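Local coordinates for protein alginate lyase, family PL7 (Zobellia galactanivorans, PDB 4BE3) that cleaves alginate as an exolytic polysaccharide lyase of family PL7, probably acting on poly-mannuronate by elimination, at residues P76-A84 and A303-P311; Y125-V136 and Y173-L183. All blocks are in the same frame, centred on the assembly; numbering follows the deposited sequence.

Contact 1: residues P76-A84 and A303-P311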
ATOM      1  N   PRO A  76      -3.155   8.603  -1.318  1.00 24.93           N
ATOM      2  CA  PRO A  76      -2.134   9.489  -0.729  1.00 24.44           C
ATOM      3  C   PRO A  76      -2.037   9.365   0.771  1.00 24.43           C
ATOM      4  O   PRO A  76      -0.941   9.466   1.314  1.00 25.53           O
ATOM      5  CB  PRO A  76      -2.611  10.909  -1.150  1.00 24.15           C
ATOM      6  CG  PRO A  76      -3.251  10.564  -2.608  1.00 24.82           C
ATOM      7  CD  PRO A  76      -4.143   9.312  -2.201  1.00 24.34           C
ATOM      8  N   GLU A  77      -3.183   9.131   1.465  1.00 24.01           N
ATOM      9  CA  GLU A  77      -3.101   8.996   2.886  1.00 24.12           C
ATOM     10  C   GLU A  77      -2.217   7.883   3.327  1.00 27.40           C
ATOM     11  O   GLU A  77      -1.683   7.962   4.471  1.00 26.62           O
ATOM     12  CB  GLU A  77      -4.533   8.669   3.410  1.00 24.69           C
ATOM     13  CG  GLU A  77      -5.485   9.896   3.297  1.00 27.04           C
ATOM     14  CD  GLU A  77      -6.270   9.963   1.990  1.00 27.35           C
ATOM     15  OE1 GLU A  77      -5.848   9.501   0.893  1.00 25.36           O
ATOM     16  OE2 GLU A  77      -7.397  10.561   2.035  1.00 30.11           O
ATOM     17  N   THR A  78      -2.143   6.779   2.561  1.00 23.14           N
ATOM     18  CA  THR A  78      -1.281   5.707   3.072  1.00 23.69           C
ATOM     19  C   THR A  78       0.114   5.853   2.501  1.00 26.16           C
ATOM     20  O   THR A  78       1.026   5.292   3.029  1.00 30.37           O
ATOM     21  CB  THR A  78      -1.807   4.266   2.721  1.00 26.92           C
ATOM     22  OG1 THR A  78      -1.930   4.185   1.302  1.00 26.04           O
ATOM     23  CG2 THR A  78      -3.239   4.213   3.307  1.00 25.08           C
ATOM     24  N   GLY A  79       0.253   6.508   1.369  1.00 26.80           N
ATOM     25  CA  GLY A  79       1.674   6.980   1.032  1.00 25.02           C
ATOM     26  C   GLY A  79       2.495   6.055   0.254  1.00 22.53           C
ATOM     27  O   GLY A  79       2.057   4.932  -0.144  1.00 23.65           O
ATOM     28  N   GLY A  80       3.710   6.559  -0.102  1.00 21.20           N
ATOM     29  CA  GLY A  80       4.589   5.745  -0.895  1.00 20.47           C
ATOM     30  C   GLY A  80       5.804   6.639  -1.230  1.00 22.52           C
ATOM     31  O   GLY A  80       5.677   7.879  -1.169  1.00 19.70           O
ATOM     32  N   LYS A  81       6.886   6.017  -1.569  1.00 19.04           N
ATOM     33  CA  LYS A  81       8.136   6.793  -1.910  1.00 20.77           C
ATOM     34  C   LYS A  81       8.766   6.174  -3.063  1.00 21.27           C
ATOM     35  O   LYS A  81       8.906   4.902  -3.203  1.00 22.05           O
ATOM     36  CB  LYS A  81       9.068   6.729  -0.683  1.00 22.47           C
ATOM     37  CG  LYS A  81      10.338   7.558  -0.922  1.00 21.65           C
ATOM     38  CD  LYS A  81      11.382   7.345   0.208  1.00 22.93           C
ATOM     39  CE  LYS A  81      10.836   7.893   1.509  1.00 30.00           C
ATOM     40  NZ  LYS A  81      11.871   7.679   2.598  1.00 29.06           N
ATOM     41  N   LEU A  82       9.234   7.034  -4.015  1.00 18.32           N
ATOM     42  CA  LEU A  82       9.936   6.560  -5.143  1.00 16.83           C
ATOM     43  C   LEU A  82      11.278   7.336  -5.183  1.00 19.38           C
ATOM     44  O   LEU A  82      11.276   8.575  -5.072  1.00 19.70           O
ATOM     45  CB  LEU A  82       9.167   6.894  -6.450  1.00 17.46           C
ATOM     46  CG  LEU A  82       9.948   6.677  -7.738  1.00 16.21           C
ATOM     47  CD1 LEU A  82      10.238   5.117  -7.970  1.00 17.76           C
ATOM     48  CD2 LEU A  82       9.002   7.144  -8.917  1.00 18.57           C
ATOM     49  N   ASN A  83      12.407   6.636  -5.301  1.00 17.72           N
ATOM     50  CA  ASN A  83      13.710   7.267  -5.497  1.00 21.42           C
ATOM     51  C   ASN A  83      14.287   6.868  -6.806  1.00 20.81           C
ATOM     52  O   ASN A  83      14.345   5.656  -7.135  1.00 22.90           O
ATOM     53  CB  ASN A  83      14.700   6.711  -4.390  1.00 20.51           C
ATOM     54  CG  ASN A  83      14.517   7.436  -3.058  1.00 25.59           C
ATOM     55  OD1 ASN A  83      15.093   8.538  -2.866  1.00 25.95           O
ATOM     56  ND2 ASN A  83      13.641   7.014  -2.281  1.00 24.69           N
ATOM     57  N   ALA A  84      14.797   7.845  -7.605  1.00 19.99           N
ATOM     58  CA  ALA A  84      15.425   7.518  -8.800  1.00 21.21           C
ATOM     59  C   ALA A  84      16.731   8.299  -9.021  1.00 20.57           C
ATOM     60  O   ALA A  84      16.872   9.399  -8.566  1.00 21.20           O
ATOM     61  CB  ALA A  84      14.512   7.825 -10.006  1.00 21.05           C
ATOM     62  N   ALA A 303      16.281   2.812  -9.142  1.00 25.51           N
ATOM     63  CA  ALA A 303      14.804   3.078  -9.129  1.00 23.78           C
ATOM     64  C   ALA A 303      14.357   2.229  -7.919  1.00 26.25           C
ATOM     65  O   ALA A 303      14.382   0.965  -7.988  1.00 28.84           O
ATOM     66  CB  ALA A 303      14.170   2.586 -10.400  1.00 25.81           C
ATOM     67  N   THR A 304      13.936   2.863  -6.843  1.00 23.15           N
ATOM     68  CA  THR A 304      13.536   2.130  -5.618  1.00 23.63           C
ATOM     69  C   THR A 304      12.189   2.584  -5.188  1.00 24.54           C
ATOM     70  O   THR A 304      12.024   3.805  -4.975  1.00 25.74           O
ATOM     71  CB  THR A 304      14.582   2.480  -4.515  1.00 26.94           C
ATOM     72  OG1 THR A 304      15.818   1.998  -5.087  1.00 32.70           O
ATOM     73  CG2 THR A 304      14.377   1.692  -3.176  1.00 30.18           C
ATOM     74  N   LEU A 305      11.321   1.633  -4.819  1.00 24.03           N
ATOM     75  CA  LEU A 305      10.028   1.933  -4.190  1.00 22.11           C
ATOM     76  C   LEU A 305      10.119   1.704  -2.723  1.00 23.48           C
ATOM     77  O   LEU A 305      10.758   0.698  -2.312  1.00 26.33           O
ATOM     78  CB  LEU A 305       8.944   1.024  -4.816  1.00 21.59           C
ATOM     79  CG  LEU A 305       8.769   1.246  -6.321  1.00 23.20           C
ATOM     80  CD1 LEU A 305       8.032   0.109  -7.011  1.00 25.14           C
ATOM     81  CD2 LEU A 305       7.820   2.585  -6.422  1.00 21.67           C
ATOM     82  N   GLY A 306       9.491   2.521  -1.911  1.00 24.96           N
ATOM     83  CA  GLY A 306       9.396   2.201  -0.418  1.00 26.68           C
ATOM     84  C   GLY A 306       8.188   2.930   0.163  1.00 26.23           C
ATOM     85  O   GLY A 306       7.280   3.412  -0.555  1.00 22.73           O
ATOM     86  N   SER A 307       8.130   2.893   1.492  1.00 23.95           N
ATOM     87  CA  SER A 307       6.991   3.448   2.104  1.00 26.72           C
ATOM     88  C   SER A 307       7.306   4.981   2.269  1.00 25.94           C
ATOM     89  O   SER A 307       8.422   5.412   2.417  1.00 28.11           O
ATOM     90  CB  SER A 307       6.653   2.509   3.338  1.00 32.40           C
ATOM     91  OG  SER A 307       7.605   2.938   4.104  1.00 36.87           O
ATOM     92  N   GLY A 308       6.222   5.758   2.282  1.00 23.32           N
ATOM     93  CA  GLY A 308       6.279   7.166   2.646  1.00 24.16           C
ATOM     94  C   GLY A 308       6.891   7.333   4.062  1.00 25.85           C
ATOM     95  O   GLY A 308       6.707   6.434   4.968  1.00 22.62           O
ATOM     96  N   SER A 309       7.624   8.403   4.292  1.00 25.42           N
ATOM     97  CA  SER A 309       8.208   8.659   5.612  1.00 25.40           C
ATOM     98  C   SER A 309       8.121  10.082   6.033  1.00 29.10           C
ATOM     99  O   SER A 309       8.162  11.002   5.263  1.00 27.45           O
ATOM    100  CB  SER A 309       9.660   8.169   5.679  1.00 29.82           C
ATOM    101  OG  SER A 309      10.505   8.813   4.750  1.00 30.02           O
ATOM    102  N   ALA A 310       8.061  10.295   7.354  1.00 29.58           N
ATOM    103  CA  ALA A 310       8.005  11.678   7.960  1.00 32.19           C
ATOM    104  C   ALA A 310       9.307  12.376   7.591  1.00 36.76           C
ATOM    105  O   ALA A 310      10.352  11.814   7.780  1.00 35.87           O
ATOM    106  CB  ALA A 310       7.948  11.506   9.512  1.00 34.78           C
ATOM    107  N   PRO A 311       9.256  13.581   6.972  1.00 45.18           N
ATOM    108  CA  PRO A 311      10.610  14.206   6.766  1.00 52.05           C
ATOM    109  C   PRO A 311      11.309  14.467   8.181  1.00 51.01           C
ATOM    110  O   PRO A 311      10.605  14.896   9.111  1.00 52.29           O
ATOM    111  CB  PRO A 311      10.282  15.509   6.013  1.00 51.50           C
ATOM    112  CG  PRO A 311       8.845  15.347   5.560  1.00 50.07           C
ATOM    113  CD  PRO A 311       8.151  14.472   6.587  1.00 46.30           C
TER
HETATM  114  O   HOH W   1       3.706   4.477   2.842  1.00 21.61           O
HETATM  115  O   HOH W   2      10.971   4.761   2.900  1.00 37.26           O

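Contact 2: residues Y125-V136 and Y173-L183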
ATOM      1  N   TYR A 125      12.062  16.634 -18.012  1.00 14.62           N
ATOM      2  CA  TYR A 125      13.377  17.210 -18.393  1.00 14.00           C
ATOM      3  C   TYR A 125      13.029  17.757 -19.814  1.00 15.87           C
ATOM      4  O   TYR A 125      12.482  17.036 -20.651  1.00 16.98           O
ATOM      5  CB  TYR A 125      14.451  16.101 -18.464  1.00 16.40           C
ATOM      6  CG  TYR A 125      15.716  16.658 -19.124  1.00 16.51           C
ATOM      7  CD1 TYR A 125      15.871  16.708 -20.524  1.00 17.98           C
ATOM      8  CD2 TYR A 125      16.725  17.175 -18.313  1.00 18.11           C
ATOM      9  CE1 TYR A 125      17.038  17.228 -21.059  1.00 19.22           C
ATOM     10  CE2 TYR A 125      17.950  17.650 -18.834  1.00 18.12           C
ATOM     11  CZ  TYR A 125      18.026  17.709 -20.213  1.00 19.64           C
ATOM     12  OH  TYR A 125      19.189  18.292 -20.754  1.00 21.58           O
ATOM     13  N   LYS A 126      13.358  19.061 -20.042  1.00 15.93           N
ATOM     14  CA  LYS A 126      13.080  19.672 -21.359  1.00 14.08           C
ATOM     15  C   LYS A 126      14.369  20.403 -21.842  1.00 16.57           C
ATOM     16  O   LYS A 126      15.019  21.131 -21.036  1.00 17.44           O
ATOM     17  CB  LYS A 126      11.972  20.648 -21.124  1.00 14.61           C
ATOM     18  CG  LYS A 126      11.660  21.471 -22.479  1.00 16.74           C
ATOM     19  CD  LYS A 126      10.422  22.327 -22.166  1.00 15.75           C
ATOM     20  CE  LYS A 126      10.247  23.338 -23.374  1.00 16.78           C
ATOM     21  NZ  LYS A 126       9.021  24.207 -23.093  1.00 16.94           N
ATOM     22  N   LYS A 127      14.720  20.209 -23.121  1.00 16.54           N
ATOM     23  CA  LYS A 127      15.960  20.897 -23.571  1.00 17.02           C
ATOM     24  C   LYS A 127      15.679  21.319 -25.016  1.00 17.79           C
ATOM     25  O   LYS A 127      15.377  20.525 -25.862  1.00 19.33           O
ATOM     26  CB  LYS A 127      17.202  19.975 -23.470  1.00 19.07           C
ATOM     27  CG  LYS A 127      18.502  20.789 -23.826  1.00 19.95           C
ATOM     28  CD  LYS A 127      19.708  19.893 -24.006  1.00 22.09           C
ATOM     29  CE  LYS A 127      19.675  19.160 -25.316  1.00 23.77           C
ATOM     30  NZ  LYS A 127      19.664  20.113 -26.550  1.00 23.87           N
ATOM     31  N   PHE A 128      15.808  22.645 -25.260  1.00 16.77           N
ATOM     32  CA  PHE A 128      15.664  23.098 -26.671  1.00 19.37           C
ATOM     33  C   PHE A 128      16.777  22.620 -27.573  1.00 21.84           C
ATOM     34  O   PHE A 128      17.915  22.344 -27.158  1.00 21.34           O
ATOM     35  CB  PHE A 128      15.678  24.640 -26.647  1.00 19.64           C
ATOM     36  CG  PHE A 128      14.405  25.223 -25.948  1.00 19.61           C
ATOM     37  CD1 PHE A 128      13.197  25.315 -26.696  1.00 20.47           C
ATOM     38  CD2 PHE A 128      14.442  25.584 -24.593  1.00 20.29           C
ATOM     39  CE1 PHE A 128      12.046  25.852 -26.101  1.00 19.30           C
ATOM     40  CE2 PHE A 128      13.252  26.077 -23.963  1.00 19.18           C
ATOM     41  CZ  PHE A 128      12.025  26.180 -24.680  1.00 18.98           C
ATOM     42  N   PRO A 129      16.469  22.509 -28.859  1.00 22.25           N
ATOM     43  CA  PRO A 129      17.451  21.992 -29.761  1.00 22.47           C
ATOM     44  C   PRO A 129      18.686  22.897 -29.751  1.00 24.90           C
ATOM     45  O   PRO A 129      18.565  24.118 -29.714  1.00 23.52           O
ATOM     46  CB  PRO A 129      16.790  22.242 -31.135  1.00 21.14           C
ATOM     47  CG  PRO A 129      15.265  21.959 -30.868  1.00 21.02           C
ATOM     48  CD  PRO A 129      15.113  22.584 -29.466  1.00 22.11           C
ATOM     49  N   GLY A 130      19.850  22.265 -29.840  1.00 26.19           N
ATOM     50  CA  GLY A 130      21.112  23.082 -29.834  1.00 28.08           C
ATOM     51  C   GLY A 130      21.586  23.511 -28.472  1.00 27.50           C
ATOM     52  O   GLY A 130      22.766  23.728 -28.363  1.00 29.98           O
ATOM     53  N   HIS A 131      20.760  23.546 -27.405  1.00 23.67           N
ATOM     54  CA  HIS A 131      21.212  23.940 -26.112  1.00 23.53           C
ATOM     55  C   HIS A 131      22.060  22.881 -25.464  1.00 24.14           C
ATOM     56  O   HIS A 131      21.862  21.684 -25.741  1.00 25.02           O
ATOM     57  CB  HIS A 131      20.025  24.231 -25.111  1.00 21.07           C
ATOM     58  CG  HIS A 131      19.294  25.514 -25.453  1.00 24.28           C
ATOM     59  ND1 HIS A 131      18.240  26.006 -24.728  1.00 22.61           N
ATOM     60  CD2 HIS A 131      19.519  26.398 -26.495  1.00 26.15           C
ATOM     61  CE1 HIS A 131      17.818  27.164 -25.329  1.00 23.11           C
ATOM     62  NE2 HIS A 131      18.605  27.403 -26.388  1.00 24.45           N
ATOM     63  N   THR A 132      22.996  23.328 -24.618  1.00 25.24           N
ATOM     64  CA  THR A 132      23.755  22.320 -23.826  1.00 27.86           C
ATOM     65  C   THR A 132      22.914  22.005 -22.567  1.00 27.12           C
ATOM     66  O   THR A 132      22.837  20.838 -22.178  1.00 27.96           O
ATOM     67  CB  THR A 132      25.126  22.876 -23.434  1.00 31.73           C
ATOM     68  OG1 THR A 132      25.853  23.018 -24.683  1.00 28.91           O
ATOM     69  CG2 THR A 132      25.873  21.882 -22.534  1.00 35.57           C
ATOM     70  N   LYS A 133      22.299  23.004 -21.952  1.00 23.53           N
ATOM     71  CA  LYS A 133      21.648  22.722 -20.653  1.00 23.60           C
ATOM     72  C   LYS A 133      20.165  22.729 -20.920  1.00 23.70           C
ATOM     73  O   LYS A 133      19.613  23.616 -21.628  1.00 21.78           O
ATOM     74  CB  LYS A 133      21.897  23.853 -19.632  1.00 27.10           C
ATOM     75  CG  LYS A 133      23.373  23.779 -19.297  1.00 29.87           C
ATOM     76  CD  LYS A 133      23.730  24.714 -18.226  1.00 35.82           C
ATOM     77  CE  LYS A 133      24.228  25.991 -18.751  1.00 45.34           C
ATOM     78  NZ  LYS A 133      25.391  26.305 -17.868  1.00 41.93           N
ATOM     79  N   GLY A 134      19.489  21.787 -20.240  1.00 21.69           N
ATOM     80  CA  GLY A 134      18.025  21.708 -20.283  1.00 19.73           C
ATOM     81  C   GLY A 134      17.502  22.065 -18.860  1.00 20.83           C
ATOM     82  O   GLY A 134      18.287  22.402 -17.951  1.00 22.22           O
ATOM     83  N   SER A 135      16.182  21.916 -18.666  1.00 17.93           N
ATOM     84  CA  SER A 135      15.570  22.304 -17.430  1.00 16.97           C
ATOM     85  C   SER A 135      14.894  21.009 -16.888  1.00 18.55           C
ATOM     86  O   SER A 135      14.430  20.135 -17.625  1.00 18.70           O
ATOM     87  CB  SER A 135      14.424  23.304 -17.683  1.00 17.77           C
ATOM     88  OG  SER A 135      14.952  24.537 -18.252  1.00 20.59           O
ATOM     89  N   VAL A 136      14.817  21.007 -15.583  1.00 15.57           N
ATOM     90  CA  VAL A 136      13.989  19.952 -14.858  1.00 15.50           C
ATOM     91  C   VAL A 136      12.923  20.703 -14.129  1.00 17.14           C
ATOM     92  O   VAL A 136      13.194  21.750 -13.455  1.00 16.69           O
ATOM     93  CB  VAL A 136      14.871  19.243 -13.816  1.00 14.91           C
ATOM     94  CG1 VAL A 136      13.950  18.275 -12.947  1.00 17.10           C
ATOM     95  CG2 VAL A 136      15.894  18.320 -14.576  1.00 17.75           C
ATOM     96  N   TYR A 173      14.281  29.875 -30.015  1.00 22.64           N
ATOM     97  CA  TYR A 173      14.209  29.306 -28.648  1.00 21.83           C
ATOM     98  C   TYR A 173      14.617  30.372 -27.655  1.00 23.48           C
ATOM     99  O   TYR A 173      15.410  31.290 -28.006  1.00 24.45           O
ATOM    100  CB  TYR A 173      15.228  28.142 -28.562  1.00 23.72           C
ATOM    101  CG  TYR A 173      15.037  27.205 -29.706  1.00 22.40           C
ATOM    102  CD1 TYR A 173      13.748  26.768 -30.063  1.00 24.39           C
ATOM    103  CD2 TYR A 173      16.133  26.771 -30.469  1.00 25.18           C
ATOM    104  CE1 TYR A 173      13.574  25.902 -31.164  1.00 24.53           C
ATOM    105  CE2 TYR A 173      15.973  25.904 -31.566  1.00 24.55           C
ATOM    106  CZ  TYR A 173      14.694  25.514 -31.946  1.00 26.19           C
ATOM    107  OH  TYR A 173      14.442  24.764 -33.034  1.00 26.15           O
ATOM    108  N   PRO A 174      14.152  30.262 -26.437  1.00 21.55           N
ATOM    109  CA  PRO A 174      14.675  31.171 -25.392  1.00 22.03           C
ATOM    110  C   PRO A 174      16.166  30.812 -25.196  1.00 25.18           C
ATOM    111  O   PRO A 174      16.652  29.742 -25.730  1.00 24.45           O
ATOM    112  CB  PRO A 174      13.991  30.737 -24.107  1.00 22.81           C
ATOM    113  CG  PRO A 174      13.129  29.574 -24.418  1.00 26.69           C
ATOM    114  CD  PRO A 174      13.217  29.191 -25.909  1.00 19.21           C
ATOM    115  N   GLU A 175      16.864  31.629 -24.467  1.00 22.50           N
ATOM    116  CA  GLU A 175      18.281  31.263 -24.278  1.00 25.27           C
ATOM    117  C   GLU A 175      18.368  30.055 -23.291  1.00 25.69           C
ATOM    118  O   GLU A 175      17.409  29.733 -22.567  1.00 24.63           O
ATOM    119  CB  GLU A 175      19.053  32.387 -23.721  1.00 32.02           C
ATOM    120  CG  GLU A 175      18.716  32.630 -22.328  1.00 33.52           C
ATOM    121  CD  GLU A 175      19.534  33.843 -21.744  1.00 53.42           C
ATOM    122  OE1 GLU A 175      19.968  34.740 -22.495  1.00 50.02           O
ATOM    123  OE2 GLU A 175      19.703  33.928 -20.507  1.00 60.87           O
ATOM    124  N   GLU A 176      19.455  29.371 -23.335  1.00 25.05           N
ATOM    125  CA  GLU A 176      19.568  28.144 -22.467  1.00 25.54           C
ATOM    126  C   GLU A 176      19.577  28.595 -21.021  1.00 25.71           C
ATOM    127  O   GLU A 176      20.129  29.692 -20.680  1.00 26.42           O
ATOM    128  CB  GLU A 176      20.732  27.211 -22.853  1.00 33.46           C
ATOM    129  CG  GLU A 176      21.949  27.694 -22.250  1.00 31.84           C
ATOM    130  CD  GLU A 176      23.145  26.808 -22.506  1.00 43.95           C
ATOM    131  OE1 GLU A 176      23.030  25.715 -22.955  1.00 37.64           O
ATOM    132  OE2 GLU A 176      24.271  27.273 -22.201  1.00 48.76           O
ATOM    133  N   PRO A 177      18.999  27.759 -20.123  1.00 23.84           N
ATOM    134  CA  PRO A 177      18.980  28.145 -18.741  1.00 26.71           C
ATOM    135  C   PRO A 177      20.401  28.009 -18.197  1.00 28.48           C
ATOM    136  O   PRO A 177      20.990  26.896 -18.243  1.00 29.40           O
ATOM    137  CB  PRO A 177      18.039  27.086 -18.124  1.00 23.62           C
ATOM    138  CG  PRO A 177      18.072  25.869 -19.021  1.00 23.35           C
ATOM    139  CD  PRO A 177      18.163  26.559 -20.413  1.00 24.37           C
ATOM    140  N   GLU A 178      20.870  29.034 -17.557  1.00 27.76           N
ATOM    141  CA  GLU A 178      22.235  28.989 -16.987  1.00 32.26           C
ATOM    142  C   GLU A 178      22.373  28.007 -15.849  1.00 31.89           C
ATOM    143  O   GLU A 178      23.409  27.323 -15.740  1.00 32.94           O
ATOM    144  CB  GLU A 178      22.623  30.414 -16.488  1.00 40.29           C
ATOM    145  CG  GLU A 178      23.644  30.427 -15.339  0.50 45.50           C
ATOM    146  CD  GLU A 178      25.051  30.043 -15.791  0.50 48.32           C
ATOM    147  OE1 GLU A 178      25.397  30.381 -16.937  0.50 50.62           O
ATOM    148  OE2 GLU A 178      25.791  29.407 -14.983  0.50 49.89           O
ATOM    149  N   ASP A 179      21.300  27.806 -15.102  1.00 29.78           N
ATOM    150  CA  ASP A 179      21.436  26.869 -13.999  1.00 27.69           C
ATOM    151  C   ASP A 179      20.900  25.443 -14.423  1.00 32.00           C
ATOM    152  O   ASP A 179      20.614  24.635 -13.558  1.00 28.14           O
ATOM    153  CB  ASP A 179      20.616  27.366 -12.791  1.00 30.82           C
ATOM    154  CG  ASP A 179      19.137  27.561 -13.116  1.00 36.10           C
ATOM    155  OD1 ASP A 179      18.806  27.943 -14.319  1.00 35.68           O
ATOM    156  OD2 ASP A 179      18.235  27.265 -12.221  1.00 34.40           O
ATOM    157  N   GLY A 180      20.790  25.129 -15.696  1.00 26.12           N
ATOM    158  CA  GLY A 180      20.180  23.796 -16.046  1.00 22.58           C
ATOM    159  C   GLY A 180      21.094  22.576 -16.030  1.00 24.77           C
ATOM    160  O   GLY A 180      22.251  22.600 -15.561  1.00 23.54           O
ATOM    161  N   ILE A 181      20.570  21.512 -16.636  1.00 20.45           N
ATOM    162  CA  ILE A 181      21.153  20.137 -16.508  1.00 22.87           C
ATOM    163  C   ILE A 181      21.382  19.687 -17.932  1.00 23.38           C
ATOM    164  O   ILE A 181      20.475  19.727 -18.734  1.00 22.41           O
ATOM    165  CB  ILE A 181      20.133  19.188 -15.765  1.00 20.41           C
ATOM    166  CG1 ILE A 181      19.813  19.755 -14.350  1.00 22.77           C
ATOM    167  CG2 ILE A 181      20.756  17.754 -15.802  1.00 19.56           C
ATOM    168  CD1 ILE A 181      21.000  19.869 -13.362  1.00 24.34           C
ATOM    169  N   ALA A 182      22.617  19.249 -18.239  1.00 23.14           N
ATOM    170  CA  ALA A 182      22.996  18.770 -19.598  1.00 24.22           C
ATOM    171  C   ALA A 182      22.430  17.350 -19.899  1.00 25.98           C
ATOM    172  O   ALA A 182      22.170  16.563 -18.975  1.00 24.00           O
ATOM    173  CB  ALA A 182      24.586  18.770 -19.688  1.00 25.93           C
ATOM    174  N   LEU A 183      22.298  17.002 -21.151  1.00 24.26           N
ATOM    175  CA  LEU A 183      22.165  15.555 -21.477  1.00 22.63           C
ATOM    176  C   LEU A 183      23.318  14.822 -20.944  1.00 25.88           C
ATOM    177  O   LEU A 183      24.473  15.303 -21.002  1.00 24.77           O
ATOM    178  CB  LEU A 183      22.104  15.326 -23.028  1.00 22.79           C
ATOM    179  CG  LEU A 183      20.889  16.047 -23.694  1.00 23.34           C
ATOM    180  CD1 LEU A 183      21.000  15.771 -25.170  1.00 24.76           C
ATOM    181  CD2 LEU A 183      19.533  15.479 -23.097  1.00 21.83           C
TER
HETATM  182  O   HOH W   3      23.498  18.607 -23.379  1.00 22.58           O

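Contact 1: residues P76-A84 and A303-P311
Lys81 and Asn83 face Gly306 and Thr304 in two antiparallel hydrogen-bonded pairs. The segments 80-84 and 303-306 run with their axes 4.7 Å apart at the closest point, and their directions differ by 165°. Asn83 N gives Thr304 O an almost straight bond (2.9 Å, 170°). Thr304 N returns one to Asn83 O. Lys81 N meets Gly306 O at 2.8 Å. Gly306 N closes this second pair on Lys81 O. Beyond Gly306 the chain leaves the strand, and a water joins Thr78 O to Gly308 N. A side chain at Gly79 would jam against the carbonyl oxygen of Thr78.

Lys81 shares one face with Asn83 and Thr304. Its chain bends at chi3 (-66°), which carries NZ to Ser309 OG, 2.8 Å away. On the way Lys81 CB passes 3.4 Å from Ser307 O. A second water links Lys81 NZ to that same carbonyl. A leucine in its place has no ammonium group, which would probably leave Ser309 OG and this water without that partner and let the tail after Gly306 move more freely. On the other face, Leu82 CD1 touches Leu305 CD2 at 3.8 Å, the two side chains crossing obliquely. Ala84 and Ala303 line the same face.

The pair belongs to the seven-stranded antiparallel sheet of a jelly-roll lyase. Ile253 of the second subunit packs on Glu77 and Thr78. The leucine face packs on Trp14 of strand 14-17 and Phe256 of strand 254-258, both in the other sheet. On its far edge, strand 80-90 bonds strand 187-194 through Gly80, Leu82 and Ala84.

Contact 2: residues Y125-V136 and Y173-L183
Ile181 O is gripped twice across the contact, by Gly134 N at 2.7 Å and by Tyr125 OH at 2.8 Å. The two donors come from opposite faces of its carbonyl plane. Ile181 N answers to Gly134 O, which completes one antiparallel pair. Glu176 OE1 also takes two bonds. Glu176 CG stands between the backbone N and the carbonyl carbon (chi1 83°), and the extended chain beyond brings OE1 to two amides. Thr132 N meets Glu176 OE1 nearly head-on at 2.9 Å, and Lys133 N comes from above the carboxylate plane. Lys133 NZ reaches Glu178 O at 3.1 Å. A water bridges Thr132 O and Leu183 N.

Strands 121-126 and 133-141 are antiparallel neighbours in one sheet of the jelly roll. A type II turn, Phe128 to His131, lies in the loop between them. Lys127 NZ braces that loop by bonds to Phe128 O and His131 O. The weakly bonded strand 181-182 is added alongside Gly134, after a type I turn from Pro177 to Gly180.

CH-pi contacts gather at the loop. Pro174 CD sits over one face of the Phe128 ring, 3.5 Å from its centroid. Pro129 CD covers a face of the Tyr173 ring. Glu176 CB makes a third over the His131 ring, whose opposite face meets Phe128 CB.

Apolar contacts lie nearer the sheet. Leu183 CD2 meets Tyr125 CE1 at 3.7 Å, and Leu183 CD1 meets Lys127 CE. Phe187 of strand 187-194 touches both Val136 and Ile181.

Contact 2 is nested in the long loop of chain that contact 1 closes. Their centres are 29 Å apart, and their nearest atoms come no closer than about 10 Å. Both are partly buried. Contact 1 joins two interior strands of the seven-stranded sheet, mainly through regular backbone bonds. Contact 2 lies where loops meet the other sheet, and adds to one short backbone pair side-chain bonds, prolines and aromatic rings. The two share neighbours. Strand 80-90 forms part of contact 1 and also sends Val88 against Tyr125 and Leu183 of contact 2. Strand 187-194 borders both. Only contact 1 meets the second subunit.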